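Side-chain contacts in glycosylation Associate Protein 1 (Streptococcus agalactiae serotype V, PDB 6OYC), which probably works with Gap2 and Gap3 in the accessory Sec pathway that glycosylates and exports adhesins, and is built on a GT-B-like fold: residues Thr305-Gly310 with Asp416-Leu421; Ala441-Ser444 with Pro448-Asn451. One frame throughout, in Å; residues are numbered along the deposited sequence.

Interaction 1 (Thr305-Gly310 with Asp416-Leu421); sequences TRLALG and DIINRL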
# COMPACT_ATOMS: atom_id res chain seq x y z
N THR A 305 -3.78 -12.25 -3.64
CA THR A 305 -4.79 -13.09 -4.26
C THR A 305 -6.07 -12.35 -4.64
O THR A 305 -6.99 -12.99 -5.14
CB THR A 305 -5.12 -14.26 -3.35
OG1 THR A 305 -5.34 -13.77 -2.03
CG2 THR A 305 -3.95 -15.28 -3.33
N ARG A 306 -6.15 -11.04 -4.43
CA ARG A 306 -7.24 -10.28 -5.03
C ARG A 306 -7.19 -10.29 -6.56
O ARG A 306 -8.17 -9.91 -7.20
CB ARG A 306 -7.23 -8.83 -4.54
CG ARG A 306 -7.37 -8.64 -3.02
CD ARG A 306 -7.12 -7.19 -2.60
NE ARG A 306 -5.75 -6.75 -2.87
CZ ARG A 306 -5.35 -5.48 -2.84
NH1 ARG A 306 -6.22 -4.52 -2.54
NH2 ARG A 306 -4.09 -5.16 -3.13
N LEU A 307 -6.05 -10.64 -7.16
CA LEU A 307 -5.95 -10.65 -8.62
C LEU A 307 -6.74 -11.82 -9.20
O LEU A 307 -6.71 -12.94 -8.68
CB LEU A 307 -4.48 -10.77 -9.05
CG LEU A 307 -3.57 -9.54 -9.13
CD1 LEU A 307 -4.02 -8.56 -10.23
CD2 LEU A 307 -3.48 -8.84 -7.76
N ALA A 308 -7.47 -11.56 -10.28
CA ALA A 308 -8.10 -12.64 -11.04
C ALA A 308 -7.07 -13.35 -11.90
O ALA A 308 -6.11 -12.75 -12.39
CB ALA A 308 -9.23 -12.10 -11.91
N LEU A 309 -7.27 -14.65 -12.08
CA LEU A 309 -6.36 -15.48 -12.88
C LEU A 309 -7.03 -15.86 -14.19
O LEU A 309 -8.14 -16.40 -14.20
CB LEU A 309 -5.97 -16.74 -12.12
CG LEU A 309 -5.02 -16.60 -10.94
CD1 LEU A 309 -5.73 -16.94 -9.65
CD2 LEU A 309 -3.82 -17.51 -11.14
N GLY A 310 -6.35 -15.57 -15.30
CA GLY A 310 -6.67 -16.17 -16.59
C GLY A 310 -7.90 -15.66 -17.30
O GLY A 310 -8.29 -16.25 -18.31
N ASP A 416 -7.59 -0.04 -8.94
CA ASP A 416 -7.51 0.28 -10.37
C ASP A 416 -6.66 -0.74 -11.10
O ASP A 416 -7.09 -1.32 -12.11
CB ASP A 416 -6.90 1.66 -10.56
CG ASP A 416 -7.90 2.75 -10.45
OD1 ASP A 416 -9.09 2.43 -10.27
OD2 ASP A 416 -7.48 3.92 -10.49
N ILE A 417 -5.44 -0.97 -10.61
CA ILE A 417 -4.52 -1.89 -11.26
C ILE A 417 -5.16 -3.26 -11.39
O ILE A 417 -5.11 -3.89 -12.45
CB ILE A 417 -3.21 -1.98 -10.47
CG1 ILE A 417 -2.51 -0.61 -10.48
CG2 ILE A 417 -2.33 -3.11 -11.02
CD1 ILE A 417 -1.34 -0.55 -9.53
N ILE A 418 -5.78 -3.71 -10.30
CA ILE A 418 -6.43 -5.01 -10.29
C ILE A 418 -7.52 -5.06 -11.34
O ILE A 418 -7.64 -6.03 -12.09
CB ILE A 418 -6.97 -5.31 -8.88
CG1 ILE A 418 -5.82 -5.53 -7.90
CG2 ILE A 418 -7.89 -6.52 -8.93
CD1 ILE A 418 -6.24 -5.57 -6.41
N ASN A 419 -8.33 -3.99 -11.43
CA ASN A 419 -9.37 -3.98 -12.44
C ASN A 419 -8.77 -3.90 -13.84
O ASN A 419 -9.22 -4.60 -14.75
CB ASN A 419 -10.34 -2.83 -12.19
CG ASN A 419 -11.42 -3.22 -11.20
OD1 ASN A 419 -12.48 -3.71 -11.59
ND2 ASN A 419 -11.14 -3.03 -9.92
N ARG A 420 -7.72 -3.09 -14.01
CA ARG A 420 -7.17 -2.91 -15.34
C ARG A 420 -6.50 -4.19 -15.85
O ARG A 420 -6.49 -4.44 -17.06
CB ARG A 420 -6.23 -1.69 -15.35
CG ARG A 420 -6.08 -1.00 -16.76
CD ARG A 420 -7.40 -0.24 -17.19
NE ARG A 420 -7.30 0.67 -18.34
CZ ARG A 420 -6.95 0.34 -19.60
NH1 ARG A 420 -6.65 -0.92 -19.93
NH2 ARG A 420 -6.90 1.28 -20.54
N LEU A 421 -6.03 -5.05 -14.95
CA LEU A 421 -5.34 -6.28 -15.32
C LEU A 421 -6.27 -7.46 -15.52
O LEU A 421 -5.80 -8.54 -15.90
CB LEU A 421 -4.30 -6.63 -14.26
CG LEU A 421 -3.04 -5.76 -14.30
CD1 LEU A 421 -2.16 -6.02 -13.08
CD2 LEU A 421 -2.27 -6.00 -15.59
O HOH W 1 -5.58 -10.08 -13.59
O HOH W 2 -7.41 -8.79 -11.85
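Arg306 lays one face of its guanidinium over the end of Ile418, where the connection between the two Rossmann-like sheets of a GT-B-like fold passes helix 414-420. Its CB starts the contact, 3.9 Å from Ile418 CD1. CG and CD then arch farther from that methyl, and the bend at chi3 (-64°) turns the chain back over it. Arg306 NE, CZ, NH1 and NH2 all lie 3.7 to 4.0 Å from Ile418 CD1, CZ being the closest. CD1 stands 3.6 Å above the guanidinium plane and over its centre, so the methyl meets the flat face and leaves the N-H rim to other partners. NH2 makes salt bridges to Asp304 and Glu414, and NH1 is hydrogen-bonded to Arg65 O; together these should hold the plane's orientation.

Ile418 reaches this face because CG1 is anti to its carbonyl carbon (chi1 -69°) and CD1 extends it (chi2 169°). Its other branch, CG2, sits 3.8 Å from Arg306 O. Leu307 packs beside it, with CD2 4.1 Å from Ile418 CG1, while its second methyl, CD1, approaches Leu421 CD1. Tyr437 of helix 436-445 touches Arg306, Leu307 and Ile418.

The direct contacts are thus van der Waals ones, while the polar links between the two backbones run through water. One water donates to Ala308 O and, weakly, to Leu421 O. The other accepts from Ala308 N and donates to Ile418 O, the latter over 2.8 Å.

Interaction 2 (Ala441-Ser444 with Pro448-Asn451); sequences AGIS and PQIN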
# COMPACT_ATOMS: atom_id res chain seq x y z
N ALA A 441 1.45 -8.43 -8.98
CA ALA A 441 0.21 -8.69 -9.70
C ALA A 441 0.42 -9.72 -10.81
O ALA A 441 -0.45 -10.56 -11.06
CB ALA A 441 -0.35 -7.38 -10.25
N GLY A 442 1.59 -9.69 -11.45
CA GLY A 442 1.94 -10.65 -12.48
C GLY A 442 1.95 -12.08 -11.99
O GLY A 442 1.22 -12.92 -12.52
N ILE A 443 2.75 -12.39 -10.96
CA ILE A 443 2.77 -13.74 -10.41
C ILE A 443 1.45 -14.10 -9.74
O ILE A 443 1.20 -15.29 -9.50
CB ILE A 443 3.89 -13.97 -9.38
CG1 ILE A 443 3.62 -13.18 -8.10
CG2 ILE A 443 5.27 -13.62 -9.93
CD1 ILE A 443 4.67 -13.39 -7.00
N SER A 444 0.62 -13.12 -9.40
CA SER A 444 -0.65 -13.41 -8.75
C SER A 444 -1.76 -13.68 -9.75
O SER A 444 -2.77 -14.30 -9.39
CB SER A 444 -1.07 -12.24 -7.84
OG SER A 444 -0.20 -12.10 -6.73
N PRO A 448 1.90 -13.14 -18.07
CA PRO A 448 3.36 -13.19 -18.25
C PRO A 448 3.95 -11.79 -18.37
O PRO A 448 3.31 -10.85 -18.86
CB PRO A 448 3.52 -13.98 -19.55
CG PRO A 448 2.26 -13.62 -20.35
CD PRO A 448 1.16 -13.49 -19.30
N GLN A 449 5.20 -11.65 -17.91
CA GLN A 449 5.86 -10.35 -17.84
C GLN A 449 7.10 -10.29 -18.71
O GLN A 449 7.93 -11.19 -18.68
CB GLN A 449 6.28 -10.03 -16.40
CG GLN A 449 5.16 -10.04 -15.42
CD GLN A 449 5.70 -10.07 -14.01
OE1 GLN A 449 6.30 -9.11 -13.53
NE2 GLN A 449 5.50 -11.20 -13.34
N ILE A 450 7.27 -9.19 -19.43
CA ILE A 450 8.49 -8.96 -20.20
C ILE A 450 9.33 -7.90 -19.48
O ILE A 450 8.88 -6.76 -19.30
CB ILE A 450 8.20 -8.52 -21.65
CG1 ILE A 450 7.44 -9.61 -22.41
CG2 ILE A 450 9.51 -8.17 -22.35
CD1 ILE A 450 7.06 -9.20 -23.82
N ASN A 451 10.54 -8.28 -19.09
CA ASN A 451 11.50 -7.42 -18.42
C ASN A 451 12.80 -7.38 -19.23
O ASN A 451 13.04 -8.22 -20.09
CB ASN A 451 11.78 -7.89 -16.98
CG ASN A 451 10.49 -8.15 -16.17
OD1 ASN A 451 10.30 -9.22 -15.62
ND2 ASN A 451 9.61 -7.15 -16.12
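Gly442 receives the end of the Gln449 side chain against its bare alpha carbon: Gln449 NE2 lies 3.7 Å from Gly442 CA, and CD of the same amide is 4.1 Å from it. The absence of a side chain at Gly442 is what lets the amide come so near the helix backbone. NE2 is also 3.8 Å from Ile443 N, but these are two nitrogens in van der Waals contact. A third neighbour is Ile443 CG2, 4.2 Å from NE2. The closest contacts are therefore made by the amide end of one glutamine, and the two segments bury a modest 93 Å² in all.

Torsions explain both halves of this meeting. Gln449 is extended beyond CG (chi2 165°), which carries its amide from the strand across to the helix. In Ile443, CG1 lies between the backbone N and the carbonyl carbon (chi1 69°), which leaves CG2 beside N, on the glutamine's side; the residue also packs on Phe303.

Farther out, the strand is fixed in its sheet. Gln449 has backbone hydrogen bonds with Asn463 and Tyr465, Ile450 has them with Ile427 and Asp429, and the Gln449 side chain also rests on Ile427 and Val458. On the helix, Ser445 OG is hydrogen-bonded to Ala441 O and Gly442 O, while Ser444 OG is bonded to Ile440 O and Asp304 N. Strand 426-428, helix 436-445 and strand 449-451 form one beta-alpha-beta unit of a parallel, Rossmann-like sheet, and this contact joins its helix to its second strand.

How the interactions relate
Both interactions belong to the half of the molecule built round the parallel sheet that holds strands 318-323, 426-428 and 449-451, and their centres lie about 12 Å apart. Interaction 2 is wholly buried and local, joining consecutive elements of one crossover. Interaction 1 is partly buried and spans 105 intervening residues, setting the interdomain connection against a helix; its charged group and bridging waters suit that less enclosed place, whereas interaction 2 relies on a neutral amide fitted to bare backbone. Helix 436-445 links them directly: Leu421 CD1 is 3.6 Å from Ala441 CB, and Leu309 CG is 3.6 Å from Ser444 O.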